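Local coordinates for BH2331 protein (Bacillus halodurans, PDB 1VL5), which is of unconfirmed function but probably transfers methyl groups from S-adenosylmethionine, as a member of the Rossmann-like methyltransferase superfamily, at residues 40-45 against 105-110; 61-66 against 97-102; 28-33 against 53-58; 111-116 against 136-141. All blocks are in the same frame, centred on the assembly; numbering follows the deposited sequence. Where two conformers were deposited one is given.

Contact 1. Residues 40-45 against 105-110; sequences EVLDVA and HIVTCR
Strands 40-44 and 106-110 run parallel in the centre of the Rossmann-like sheet of this putative methyltransferase, with Val41, Leu42 and Asp43 paired to Ile106, Val107 and Thr108. Their axes come within 4.7 Å at 22°. The backbone ladder runs from Leu42 N on Ile106 O, through Thr108 N on Leu42 O, to Val44 N on Thr108 O at 2.8 Å. At the N-terminal end, chi1 of His105 (-55°) sets CG beside its own backbone N, and ring atom ND1 accepts from Glu40 N at 2.9 Å. That bond is almost straight, 177° at the hydrogen, though the donor is tilted from the ring plane. On one face Val41 and Ile106 lie side by side, CG2 to CB 4.1 Å; on the other Val44 CG2 packs on Val107 CG1 at 3.6 Å, beneath helix 119-129. Asp43 OD2 is gripped by Thr46 OG1 and Ala52 N, which ties the strand end to the glycine-rich turn and helix 50-55. Thr108 OG1 donates to the other oxygen, Asp43 OD1, from above the carboxylate plane at 3.3 Å; a water also lies 2.7 Å from Asp43 OD1 and accepts from Arg110 N.

Contact 2. Residues 61-66 against 97-102; sequences KVVAFD and MPFTDE. Unlike the reference sequence in segment 97-102: Met97 (reference Leu).
Phe65 meets residues 97-99 with its ring. From CB the chain sets off toward the loop, with CG anti to the backbone N (chi1 -179°). CD1, on one flank, lies 3.7 Å from Phe99 CZ. Next along that flank, Phe65 CE1 meets Pro98 CD at 3.7 Å, and CZ touches the same proline carbon, the two side chains reaching toward each other tip to tip. On the other flank, in one of its two modelled conformers, selenomethionine Met97 brings SE to 3.8 Å from Phe65 CE2, a Met-aromatic contact that comes in obliquely, 44° off the ring normal. Strand 61-66 belongs to the parallel sheet of the Rossmann-like fold, and residues 97-102 form part of the loop between strands 87-91 and 104-110, folded back over one sheet face; Pro98 is the centre of an inverse gamma turn there. Phe99 presents its edge to the face of Phe65 in an offset edge-to-face pair, centroids 5.2 Å apart and planes at 61°, with Phe99 CE2 above the Phe65 ring near its rim. Further back along the strand, Val63 CG1 reaches Phe99 CZ at 4.0 Å, and Leu42 touches Met97, Phe65 and Phe99 from the neighbouring strand.

Contact 3. Residues 28-33 against 53-58; sequences KLMQIA and NAFAPF
Ala54, Phe55 and Phe58 receive the side chains of helix 26-33, most of all selenomethionine Met30. Taking residues 53-58 in order, Ala54 comes first: its CB lies 4.2 Å from Met30 SE, a loose apolar touch. Phe55 follows and carries most of the contact. The selenium sits over one face of its ring, 3.6 Å from the centroid and 24° off the ring normal, displaced toward the CD1-CE1 rim. Met30 gets there by bending at chi2 and chi3 (-63° and -66°), which folds SE and CE across instead of extending them. Round the same ring, Leu29 brings CG and CD2 to the edge, Leu29 CD2 3.9 Å from Phe55 CE1, while Ala33 CB lies obliquely, 4.1 Å from Phe55 CZ. Phe58, past Pro57 and at the surface, meets the methyl end of Met30: Met30 CE lies 3.3 Å from Phe58 CD2, a tight approach, the side chains crossing at about a right angle. Leu35 touches Met30, Phe55 and Phe58 as well. The contact joins the N-terminal helix to the helix after the first strand of the Rossmann-like fold. No hydrogen bond spans it, so it probably rests on dispersion and the chalcogen-aromatic contact, selenium standing where a methionine sulfur would.

Contact 4. Residues 111-116 against 136-141; sequences IAAHHF and LLLVDN
Just past the end of strand 104-110, Ile111 N still donates to Val139 O of strand 134-142, at 2.8 Å and from well above the carbonyl plane, before the chain turns into the short 3-10 segment 113-115. That carbonyl also receives a water at 2.7 Å, and the same water accepts from Ala113 N at 2.9 Å, bridging the turn to the strand. Across the contact, His114 bonds Asp140. His114 CG stands between its backbone N and carbonyl carbon (chi1 71°), a crowded position, and ND1 donates to Asp140 OD1 at 2.7 Å. The bond is nearly straight, 165° at the hydrogen, uses the syn lone pair of OD1 and stays near the ring plane; ring and carboxylate are only 22° apart. Asp140 OD2 packs 3.3 Å from His114 CB, and His164 meets the imidazole from elsewhere in the chain. Beyond the bond, Asn141 ND2 comes obliquely to His114 CE1 at 4.0 Å, and Ala113 CB rests on Leu138 CD1, with Trp173 of helix 170-180 touching both residues. This is the C-terminal edge of the parallel part of the sheet, where Rossmann-like methyltransferases usually hold their ligands. With ND1 as the donor, the short, nearly coplanar bond to the buried carboxylate probably holds the imidazole's rotation.

How the contacts relate
Along the chain, contact 3 crosses contact 1, since strand 40-44 lies between its two segments; contact 2 falls between the two strands of contact 1, and contact 4 follows. In the sheet, strands 61-66, 40-44, 104-110 and 134-142 stand side by side, so contact 1 is flanked by contact 2, its centre about 8 Å away, and by contact 4, about 11 Å away. Contact 3, also about 11 Å from contact 1, packs on the face bearing Thr108 and Leu137, while Phe99 covers Leu42 on the other. Together they trace a Rossmann-like core clad on both faces, with Ala45 packing on Ala112 at the C-terminal ends of strands 40-44 and 104-110, consistent with an S-adenosylmethionine-dependent methyltransferase.

Contact 1. Residues 40-45 against 105-110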
loop_
_atom_site.group_PDB
_atom_site.type_symbol
_atom_site.label_atom_id
_atom_site.label_comp_id
_atom_site.label_asym_id
_atom_site.label_seq_id
_atom_site.Cartn_x
_atom_site.Cartn_y
_atom_site.Cartn_z
ATOM N N GLU A 40 14.454 -11.731 9.108
ATOM C CA GLU A 40 13.625 -12.417 8.170
ATOM C C GLU A 40 12.347 -11.586 7.950
ATOM O O GLU A 40 11.616 -11.291 8.889
ATOM C CB GLU A 40 13.285 -13.787 8.676
ATOM C CG GLU A 40 12.621 -14.632 7.584
ATOM C CD GLU A 40 12.812 -16.093 7.837
ATOM O OE1 GLU A 40 13.940 -16.453 8.288
ATOM O OE2 GLU A 40 11.841 -16.840 7.594
ATOM N N VAL A 41 12.123 -11.226 6.685
ATOM C CA VAL A 41 11.120 -10.277 6.259
ATOM C C VAL A 41 10.064 -10.989 5.426
ATOM O O VAL A 41 10.406 -11.754 4.548
ATOM C CB VAL A 41 11.754 -9.200 5.419
ATOM C CG1 VAL A 41 10.692 -8.141 4.937
ATOM C CG2 VAL A 41 12.884 -8.525 6.157
ATOM N N LEU A 42 8.775 -10.729 5.711
ATOM C CA LEU A 42 7.698 -11.138 4.862
ATOM C C LEU A 42 7.122 -9.919 4.130
ATOM O O LEU A 42 6.594 -8.973 4.763
ATOM C CB LEU A 42 6.606 -11.798 5.721
ATOM C CG LEU A 42 5.279 -12.136 5.075
ATOM C CD1 LEU A 42 5.546 -13.239 4.143
ATOM C CD2 LEU A 42 4.175 -12.500 6.093
ATOM N N ASP A 43 7.211 -9.941 2.800
ATOM C CA ASP A 43 6.664 -8.885 1.937
ATOM C C ASP A 43 5.301 -9.310 1.424
ATOM O O ASP A 43 5.204 -10.162 0.550
ATOM C CB ASP A 43 7.645 -8.578 0.794
ATOM C CG ASP A 43 7.206 -7.382 -0.082
ATOM O OD1 ASP A 43 6.445 -6.470 0.396
ATOM O OD2 ASP A 43 7.625 -7.362 -1.265
ATOM N N VAL A 44 4.255 -8.813 2.094
ATOM C CA VAL A 44 2.874 -9.183 1.827
ATOM C C VAL A 44 2.353 -8.461 0.574
ATOM O O VAL A 44 2.467 -7.226 0.461
ATOM C CB VAL A 44 1.961 -8.919 3.070
ATOM C CG1 VAL A 44 0.519 -9.267 2.793
ATOM C CG2 VAL A 44 2.450 -9.694 4.263
ATOM N N ALA A 45 1.774 -9.253 -0.350
ATOM C CA ALA A 45 1.254 -8.779 -1.633
ATOM C C ALA A 45 2.397 -8.142 -2.396
ATOM O O ALA A 45 2.412 -6.957 -2.727
ATOM C CB ALA A 45 0.113 -7.793 -1.403
ATOM N N HIS A 105 10.850 -11.142 11.664
ATOM C CA HIS A 105 11.184 -9.886 12.336
ATOM C C HIS A 105 10.410 -8.695 11.783
ATOM O O HIS A 105 10.088 -7.755 12.523
ATOM C CB HIS A 105 12.668 -9.621 12.244
ATOM C CG HIS A 105 13.501 -10.750 12.771
ATOM N ND1 HIS A 105 13.857 -11.830 11.993
ATOM C CD2 HIS A 105 14.041 -10.966 13.990
ATOM C CE1 HIS A 105 14.619 -12.643 12.704
ATOM N NE2 HIS A 105 14.741 -12.148 13.923
ATOM N N ILE A 106 10.114 -8.739 10.471
ATOM C CA ILE A 106 9.455 -7.645 9.773
ATOM C C ILE A 106 8.365 -8.169 8.866
ATOM O O ILE A 106 8.547 -9.145 8.202
ATOM C CB ILE A 106 10.482 -6.789 8.938
ATOM C CG1 ILE A 106 11.560 -6.198 9.841
ATOM C CG2 ILE A 106 9.735 -5.673 8.188
ATOM C CD1 ILE A 106 12.677 -5.473 9.105
ATOM N N VAL A 107 7.208 -7.514 8.870
ATOM C CA VAL A 107 6.228 -7.716 7.823
ATOM C C VAL A 107 6.120 -6.392 7.113
ATOM O O VAL A 107 5.910 -5.364 7.758
ATOM C CB VAL A 107 4.845 -8.158 8.366
ATOM C CG1 VAL A 107 3.840 -8.278 7.242
ATOM C CG2 VAL A 107 4.936 -9.468 9.063
ATOM N N THR A 108 6.263 -6.414 5.796
ATOM C CA THR A 108 6.022 -5.248 4.970
ATOM C C THR A 108 4.817 -5.417 4.066
ATOM O O THR A 108 4.494 -6.530 3.612
ATOM C CB THR A 108 7.241 -4.881 4.060
ATOM O OG1 THR A 108 7.777 -6.032 3.364
ATOM C CG2 THR A 108 8.297 -4.270 4.843
ATOM N N CYS A 109 4.155 -4.307 3.777
ATOM C CA CYS A 109 3.017 -4.305 2.874
ATOM C C CYS A 109 2.831 -2.895 2.296
ATOM O O CYS A 109 2.516 -1.972 3.027
ATOM C CB CYS A 109 1.739 -4.699 3.608
ATOM S SG CYS A 109 0.378 -4.974 2.488
ATOM N N ARG A 110 3.084 -2.752 0.996
ATOM C CA ARG A 110 3.154 -1.469 0.355
ATOM C C ARG A 110 2.174 -1.380 -0.835
ATOM O O ARG A 110 2.175 -2.241 -1.711
ATOM C CB ARG A 110 4.583 -1.199 -0.074
ATOM C CG ARG A 110 4.787 0.145 -0.834
ATOM C CD ARG A 110 6.214 0.537 -0.907
ATOM N NE ARG A 110 6.369 1.945 -1.266
ATOM C CZ ARG A 110 6.229 2.439 -2.492
ATOM N NH1 ARG A 110 5.911 1.667 -3.525
ATOM N NH2 ARG A 110 6.388 3.740 -2.672
HETATM O O HOH W 1 4.210 -5.186 -0.424
HETATM O O HOH W 2 2.067 -4.395 -3.564
#

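Contact 2. Residues 61-66 against 97-102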
loop_
_atom_site.group_PDB
_atom_site.type_symbol
_atom_site.label_atom_id
_atom_site.label_comp_id
_atom_site.label_asym_id
_atom_site.label_seq_id
_atom_site.Cartn_x
_atom_site.Cartn_y
_atom_site.Cartn_z
ATOM N N LYS A 61 16.873 -12.948 5.051
ATOM C CA LYS A 61 15.983 -13.624 4.106
ATOM C C LYS A 61 14.711 -12.850 3.896
ATOM O O LYS A 61 14.195 -12.225 4.833
ATOM C CB LYS A 61 15.608 -14.984 4.663
ATOM C CG LYS A 61 14.516 -15.653 3.848
ATOM C CD LYS A 61 14.519 -17.160 3.952
ATOM C CE LYS A 61 13.364 -17.724 3.147
ATOM N NZ LYS A 61 13.215 -19.113 3.514
ATOM N N VAL A 62 14.167 -12.922 2.682
ATOM C CA VAL A 62 12.857 -12.324 2.363
ATOM C C VAL A 62 11.913 -13.395 1.787
ATOM O O VAL A 62 12.302 -14.185 0.924
ATOM C CB VAL A 62 12.950 -11.161 1.351
ATOM C CG1 VAL A 62 11.566 -10.518 1.137
ATOM C CG2 VAL A 62 13.999 -10.083 1.791
ATOM N N VAL A 63 10.666 -13.403 2.264
ATOM C CA VAL A 63 9.632 -14.177 1.648
ATOM C C VAL A 63 8.765 -13.206 0.905
ATOM O O VAL A 63 8.144 -12.354 1.511
ATOM C CB VAL A 63 8.810 -14.988 2.668
ATOM C CG1 VAL A 63 7.657 -15.683 2.011
ATOM C CG2 VAL A 63 9.714 -16.001 3.389
ATOM N N ALA A 64 8.713 -13.339 -0.419
ATOM C CA ALA A 64 7.829 -12.532 -1.268
ATOM C C ALA A 64 6.546 -13.307 -1.465
ATOM O O ALA A 64 6.537 -14.406 -2.057
ATOM C CB ALA A 64 8.545 -12.251 -2.617
ATOM N N PHE A 65 5.446 -12.729 -0.989
ATOM C CA PHE A 65 4.192 -13.446 -0.820
ATOM C C PHE A 65 3.068 -12.789 -1.626
ATOM O O PHE A 65 2.807 -11.572 -1.477
ATOM C CB PHE A 65 3.895 -13.370 0.679
ATOM C CG PHE A 65 2.649 -14.051 1.126
ATOM C CD1 PHE A 65 2.544 -15.453 1.108
ATOM C CD2 PHE A 65 1.603 -13.315 1.656
ATOM C CE1 PHE A 65 1.411 -16.084 1.577
ATOM C CE2 PHE A 65 0.478 -13.951 2.122
ATOM C CZ PHE A 65 0.398 -15.369 2.060
ATOM N N ASP A 66 2.355 -13.569 -2.430
ATOM C CA ASP A 66 1.205 -13.026 -3.135
ATOM C C ASP A 66 0.256 -14.143 -3.557
ATOM O O ASP A 66 0.541 -15.337 -3.385
ATOM C CB ASP A 66 1.597 -12.160 -4.336
ATOM C CG ASP A 66 0.713 -10.927 -4.508
ATOM O OD1 ASP A 66 -0.537 -11.049 -4.325
ATOM O OD2 ASP A 66 1.262 -9.834 -4.828
HETATM N N MSE A 97 -2.664 -16.365 6.442
HETATM C CA MSE A 97 -1.307 -16.610 5.988
HETATM C C MSE A 97 -0.726 -17.898 6.512
HETATM O O MSE A 97 -0.769 -18.164 7.699
HETATM C CB MSE A 97 -0.416 -15.452 6.380
HETATM C CG MSE A 97 -0.831 -14.203 5.693
HETATM SE SE MSE A 97 0.580 -12.956 5.790
HETATM C CE MSE A 97 0.068 -12.000 7.452
ATOM N N PRO A 98 -0.120 -18.679 5.619
ATOM C CA PRO A 98 0.276 -20.023 5.923
ATOM C C PRO A 98 1.671 -20.103 6.529
ATOM O O PRO A 98 2.544 -20.874 6.060
ATOM C CB PRO A 98 0.218 -20.662 4.549
ATOM C CG PRO A 98 0.849 -19.579 3.703
ATOM C CD PRO A 98 0.249 -18.307 4.245
ATOM N N PHE A 99 1.888 -19.320 7.568
ATOM C CA PHE A 99 3.157 -19.281 8.227
ATOM C C PHE A 99 2.884 -19.520 9.676
ATOM O O PHE A 99 1.772 -19.318 10.139
ATOM C CB PHE A 99 3.869 -17.941 8.035
ATOM C CG PHE A 99 4.070 -17.580 6.604
ATOM C CD1 PHE A 99 4.924 -18.303 5.818
ATOM C CD2 PHE A 99 3.370 -16.518 6.036
ATOM C CE1 PHE A 99 5.092 -17.992 4.470
ATOM C CE2 PHE A 99 3.526 -16.196 4.688
ATOM C CZ PHE A 99 4.385 -16.918 3.912
ATOM N N THR A 100 3.922 -19.932 10.378
ATOM C CA THR A 100 3.836 -20.214 11.793
ATOM C C THR A 100 3.889 -18.918 12.560
ATOM O O THR A 100 4.314 -17.885 12.036
ATOM C CB THR A 100 4.922 -21.167 12.268
ATOM O OG1 THR A 100 6.189 -20.726 11.777
ATOM C CG2 THR A 100 4.629 -22.585 11.788
ATOM N N ASP A 101 3.396 -18.987 13.790
ATOM C CA ASP A 101 3.430 -17.888 14.710
ATOM C C ASP A 101 4.874 -17.488 14.921
ATOM O O ASP A 101 5.746 -18.348 14.958
ATOM C CB ASP A 101 2.892 -18.308 16.069
ATOM C CG ASP A 101 1.392 -18.549 16.102
ATOM O OD1 ASP A 101 0.726 -18.650 15.070
ATOM O OD2 ASP A 101 0.884 -18.662 17.225
ATOM N N GLU A 102 5.118 -16.194 15.094
ATOM C CA GLU A 102 6.433 -15.685 15.547
ATOM C C GLU A 102 7.537 -16.126 14.660
ATOM O O GLU A 102 8.607 -16.491 15.136
ATOM C CB GLU A 102 6.724 -16.125 16.989
ATOM C CG GLU A 102 5.815 -15.406 17.962
ATOM C CD GLU A 102 6.000 -15.839 19.399
ATOM O OE1 GLU A 102 7.072 -16.372 19.739
ATOM O OE2 GLU A 102 5.064 -15.630 20.178
#

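Contact 3. Residues 28-33 against 53-58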
loop_
_atom_site.group_PDB
_atom_site.type_symbol
_atom_site.label_atom_id
_atom_site.label_comp_id
_atom_site.label_asym_id
_atom_site.label_seq_id
_atom_site.Cartn_x
_atom_site.Cartn_y
_atom_site.Cartn_z
ATOM N N LYS A 28 12.578 6.173 1.900
ATOM C CA LYS A 28 11.916 6.513 3.162
ATOM C C LYS A 28 11.484 5.305 4.018
ATOM O O LYS A 28 11.727 5.248 5.224
ATOM C CB LYS A 28 10.724 7.429 2.886
ATOM C CG LYS A 28 10.082 7.940 4.165
ATOM C CD LYS A 28 10.981 8.944 4.911
ATOM N N LEU A 29 10.874 4.321 3.379
ATOM C CA LEU A 29 10.596 3.032 4.027
ATOM C C LEU A 29 11.829 2.370 4.609
ATOM O O LEU A 29 11.814 1.949 5.755
ATOM C CB LEU A 29 9.944 2.083 3.019
ATOM C CG LEU A 29 9.585 0.643 3.432
ATOM C CD1 LEU A 29 8.637 0.612 4.583
ATOM C CD2 LEU A 29 8.937 -0.081 2.270
HETATM N N MSE A 30 12.900 2.272 3.816
HETATM C CA MSE A 30 14.112 1.639 4.270
HETATM C C MSE A 30 14.675 2.374 5.495
HETATM O O MSE A 30 15.073 1.746 6.456
HETATM C CB MSE A 30 15.155 1.649 3.161
HETATM C CG MSE A 30 14.819 0.812 1.926
HETATM SE SE MSE A 30 14.700 -1.049 2.451
HETATM C CE MSE A 30 16.627 -1.197 2.901
ATOM N N GLN A 31 14.706 3.699 5.450
ATOM C CA GLN A 31 15.216 4.518 6.565
ATOM C C GLN A 31 14.425 4.257 7.837
ATOM O O GLN A 31 15.004 4.020 8.888
ATOM C CB GLN A 31 15.128 5.993 6.173
ATOM C CG GLN A 31 15.702 6.999 7.125
ATOM C CD GLN A 31 15.330 8.454 6.710
ATOM O OE1 GLN A 31 14.146 8.805 6.555
ATOM N NE2 GLN A 31 16.362 9.293 6.518
ATOM N N ILE A 32 13.100 4.331 7.742
ATOM C CA ILE A 32 12.201 4.130 8.900
ATOM C C ILE A 32 12.341 2.708 9.456
ATOM O O ILE A 32 12.244 2.504 10.658
ATOM C CB ILE A 32 10.709 4.436 8.523
ATOM C CG1 ILE A 32 10.511 5.919 8.073
ATOM C CG2 ILE A 32 9.782 4.133 9.633
ATOM C CD1 ILE A 32 11.254 6.913 8.931
ATOM N N ALA A 33 12.631 1.746 8.578
ATOM C CA ALA A 33 12.774 0.339 8.992
ATOM C C ALA A 33 13.852 0.143 10.043
ATOM O O ALA A 33 13.714 -0.645 10.969
ATOM C CB ALA A 33 13.049 -0.549 7.759
ATOM N N ASN A 53 12.678 -6.579 -3.251
ATOM C CA ASN A 53 13.890 -6.220 -3.997
ATOM C C ASN A 53 14.778 -5.256 -3.206
ATOM O O ASN A 53 15.986 -5.450 -3.114
ATOM C CB ASN A 53 13.498 -5.500 -5.277
ATOM C CG ASN A 53 14.676 -5.237 -6.171
ATOM O OD1 ASN A 53 15.226 -6.159 -6.767
ATOM N ND2 ASN A 53 15.039 -3.955 -6.308
ATOM N N ALA A 54 14.135 -4.216 -2.657
ATOM C CA ALA A 54 14.844 -3.209 -1.873
ATOM C C ALA A 54 15.413 -3.745 -0.562
ATOM O O ALA A 54 16.491 -3.349 -0.181
ATOM C CB ALA A 54 13.917 -2.035 -1.599
ATOM N N PHE A 55 14.697 -4.643 0.115
ATOM C CA PHE A 55 15.088 -5.121 1.451
ATOM C C PHE A 55 16.167 -6.198 1.370
ATOM O O PHE A 55 17.067 -6.295 2.248
ATOM C CB PHE A 55 13.859 -5.638 2.231
ATOM C CG PHE A 55 13.134 -4.565 3.033
ATOM C CD1 PHE A 55 12.429 -3.572 2.414
ATOM C CD2 PHE A 55 13.187 -4.560 4.401
ATOM C CE1 PHE A 55 11.782 -2.583 3.138
ATOM C CE2 PHE A 55 12.520 -3.612 5.124
ATOM C CZ PHE A 55 11.826 -2.605 4.489
ATOM N N ALA A 56 16.092 -6.976 0.294
ATOM C CA ALA A 56 16.927 -8.191 0.118
ATOM C C ALA A 56 18.411 -8.057 0.443
ATOM O O ALA A 56 18.950 -8.878 1.198
ATOM C CB ALA A 56 16.742 -8.789 -1.297
ATOM N N PRO A 57 19.090 -7.044 -0.113
ATOM C CA PRO A 57 20.533 -6.966 0.162
ATOM C C PRO A 57 20.887 -6.708 1.628
ATOM O O PRO A 57 21.990 -6.976 2.030
ATOM C CB PRO A 57 20.999 -5.764 -0.657
ATOM C CG PRO A 57 19.864 -5.216 -1.317
ATOM C CD PRO A 57 18.617 -5.911 -0.930
ATOM N N PHE A 58 19.965 -6.151 2.413
ATOM C CA PHE A 58 20.271 -5.689 3.758
ATOM C C PHE A 58 19.757 -6.613 4.876
ATOM O O PHE A 58 19.878 -6.289 6.052
ATOM C CB PHE A 58 19.584 -4.324 3.937
ATOM C CG PHE A 58 20.068 -3.285 2.965
ATOM C CD1 PHE A 58 21.350 -2.767 3.075
ATOM C CD2 PHE A 58 19.260 -2.856 1.932
ATOM C CE1 PHE A 58 21.818 -1.822 2.175
ATOM C CE2 PHE A 58 19.705 -1.917 1.049
ATOM C CZ PHE A 58 20.998 -1.402 1.168
#

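Contact 4. Residues 111-116 against 136-141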
loop_
_atom_site.group_PDB
_atom_site.type_symbol
_atom_site.label_atom_id
_atom_site.label_comp_id
_atom_site.label_asym_id
_atom_site.label_seq_id
_atom_site.Cartn_x
_atom_site.Cartn_y
_atom_site.Cartn_z
ATOM N N ILE A 111 1.353 -0.327 -0.826
ATOM C CA ILE A 111 0.378 0.016 -1.882
ATOM C C ILE A 111 -0.509 -1.159 -2.302
ATOM O O ILE A 111 -0.761 -1.367 -3.484
ATOM C CB ILE A 111 1.038 0.727 -3.135
ATOM C CG1 ILE A 111 2.052 -0.185 -3.815
ATOM C CG2 ILE A 111 1.742 2.040 -2.747
ATOM C CD1 ILE A 111 2.257 0.136 -5.256
ATOM N N ALA A 112 -0.946 -1.941 -1.317
ATOM C CA ALA A 112 -1.640 -3.179 -1.587
ATOM C C ALA A 112 -2.853 -3.355 -0.713
ATOM O O ALA A 112 -3.786 -4.034 -1.114
ATOM C CB ALA A 112 -0.644 -4.437 -1.435
ATOM N N ALA A 113 -2.843 -2.799 0.484
ATOM C CA ALA A 113 -3.870 -3.131 1.459
ATOM C C ALA A 113 -5.262 -2.635 1.045
ATOM O O ALA A 113 -6.324 -3.191 1.446
ATOM C CB ALA A 113 -3.498 -2.577 2.842
ATOM N N HIS A 114 -5.268 -1.568 0.259
ATOM C CA HIS A 114 -6.511 -1.053 -0.273
ATOM C C HIS A 114 -7.238 -2.014 -1.250
ATOM O O HIS A 114 -8.385 -1.793 -1.580
ATOM C CB HIS A 114 -6.274 0.337 -0.913
ATOM C CG HIS A 114 -5.491 0.290 -2.182
ATOM N ND1 HIS A 114 -4.126 0.436 -2.217
ATOM C CD2 HIS A 114 -5.880 0.115 -3.459
ATOM C CE1 HIS A 114 -3.706 0.332 -3.463
ATOM N NE2 HIS A 114 -4.753 0.144 -4.236
ATOM N N HIS A 115 -6.591 -3.095 -1.673
ATOM C CA HIS A 115 -7.244 -4.184 -2.423
ATOM C C HIS A 115 -7.836 -5.318 -1.557
ATOM O O HIS A 115 -8.695 -6.106 -1.999
ATOM C CB HIS A 115 -6.215 -4.804 -3.370
ATOM C CG HIS A 115 -5.782 -3.890 -4.477
ATOM N ND1 HIS A 115 -6.627 -3.489 -5.476
ATOM C CD2 HIS A 115 -4.586 -3.326 -4.750
ATOM C CE1 HIS A 115 -5.980 -2.711 -6.320
ATOM N NE2 HIS A 115 -4.736 -2.598 -5.904
ATOM N N PHE A 116 -7.356 -5.433 -0.326
ATOM C CA PHE A 116 -7.788 -6.491 0.568
ATOM C C PHE A 116 -9.238 -6.341 0.946
ATOM O O PHE A 116 -9.652 -5.270 1.390
ATOM C CB PHE A 116 -6.964 -6.434 1.865
ATOM C CG PHE A 116 -5.476 -6.623 1.691
ATOM C CD1 PHE A 116 -4.912 -7.032 0.496
ATOM C CD2 PHE A 116 -4.634 -6.377 2.785
ATOM C CE1 PHE A 116 -3.522 -7.196 0.409
ATOM C CE2 PHE A 116 -3.249 -6.514 2.692
ATOM C CZ PHE A 116 -2.703 -6.943 1.527
ATOM N N LEU A 136 5.690 -4.135 11.916
ATOM C CA LEU A 136 4.918 -4.037 10.689
ATOM C C LEU A 136 5.220 -2.678 10.083
ATOM O O LEU A 136 5.101 -1.673 10.744
ATOM C CB LEU A 136 3.421 -4.141 10.982
ATOM C CG LEU A 136 2.494 -3.789 9.825
ATOM C CD1 LEU A 136 2.584 -4.738 8.665
ATOM C CD2 LEU A 136 1.040 -3.722 10.398
ATOM N N LEU A 137 5.555 -2.685 8.797
ATOM C CA LEU A 137 5.755 -1.504 8.004
ATOM C C LEU A 137 4.686 -1.503 6.923
ATOM O O LEU A 137 4.741 -2.282 5.985
ATOM C CB LEU A 137 7.183 -1.545 7.418
ATOM C CG LEU A 137 8.301 -1.354 8.473
ATOM C CD1 LEU A 137 9.629 -1.925 7.993
ATOM C CD2 LEU A 137 8.512 0.083 8.889
ATOM N N LEU A 138 3.733 -0.575 7.023
ATOM C CA LEU A 138 2.588 -0.534 6.135
ATOM C C LEU A 138 2.492 0.795 5.437
ATOM O O LEU A 138 2.538 1.842 6.089
ATOM C CB LEU A 138 1.334 -0.784 6.957
ATOM C CG LEU A 138 -0.076 -0.759 6.350
ATOM C CD1 LEU A 138 -0.252 -1.782 5.275
ATOM C CD2 LEU A 138 -1.086 -1.006 7.458
ATOM N N VAL A 139 2.379 0.743 4.104
ATOM C CA VAL A 139 2.349 1.909 3.236
ATOM C C VAL A 139 1.128 1.762 2.332
ATOM O O VAL A 139 0.895 0.685 1.761
ATOM C CB VAL A 139 3.617 2.051 2.357
ATOM C CG1 VAL A 139 3.408 3.146 1.297
ATOM C CG2 VAL A 139 4.815 2.406 3.185
ATOM N N ASP A 140 0.304 2.807 2.291
ATOM C CA ASP A 140 -0.856 2.823 1.450
ATOM C C ASP A 140 -1.372 4.232 1.286
ATOM O O ASP A 140 -1.066 5.129 2.057
ATOM C CB ASP A 140 -1.972 1.937 2.053
ATOM C CG ASP A 140 -2.859 1.271 0.972
ATOM O OD1 ASP A 140 -2.490 1.297 -0.219
ATOM O OD2 ASP A 140 -3.935 0.768 1.339
ATOM N N ASN A 141 -2.269 4.381 0.324
ATOM C CA ASN A 141 -3.058 5.607 0.177
ATOM C C ASN A 141 -4.092 5.634 1.236
ATOM O O ASN A 141 -4.566 4.583 1.671
ATOM C CB ASN A 141 -3.759 5.643 -1.155
ATOM C CG ASN A 141 -2.821 5.337 -2.277
ATOM O OD1 ASN A 141 -1.810 6.034 -2.474
ATOM N ND2 ASN A 141 -3.118 4.248 -2.997
HETATM O O HOH W 3 -0.338 -1.751 1.607
#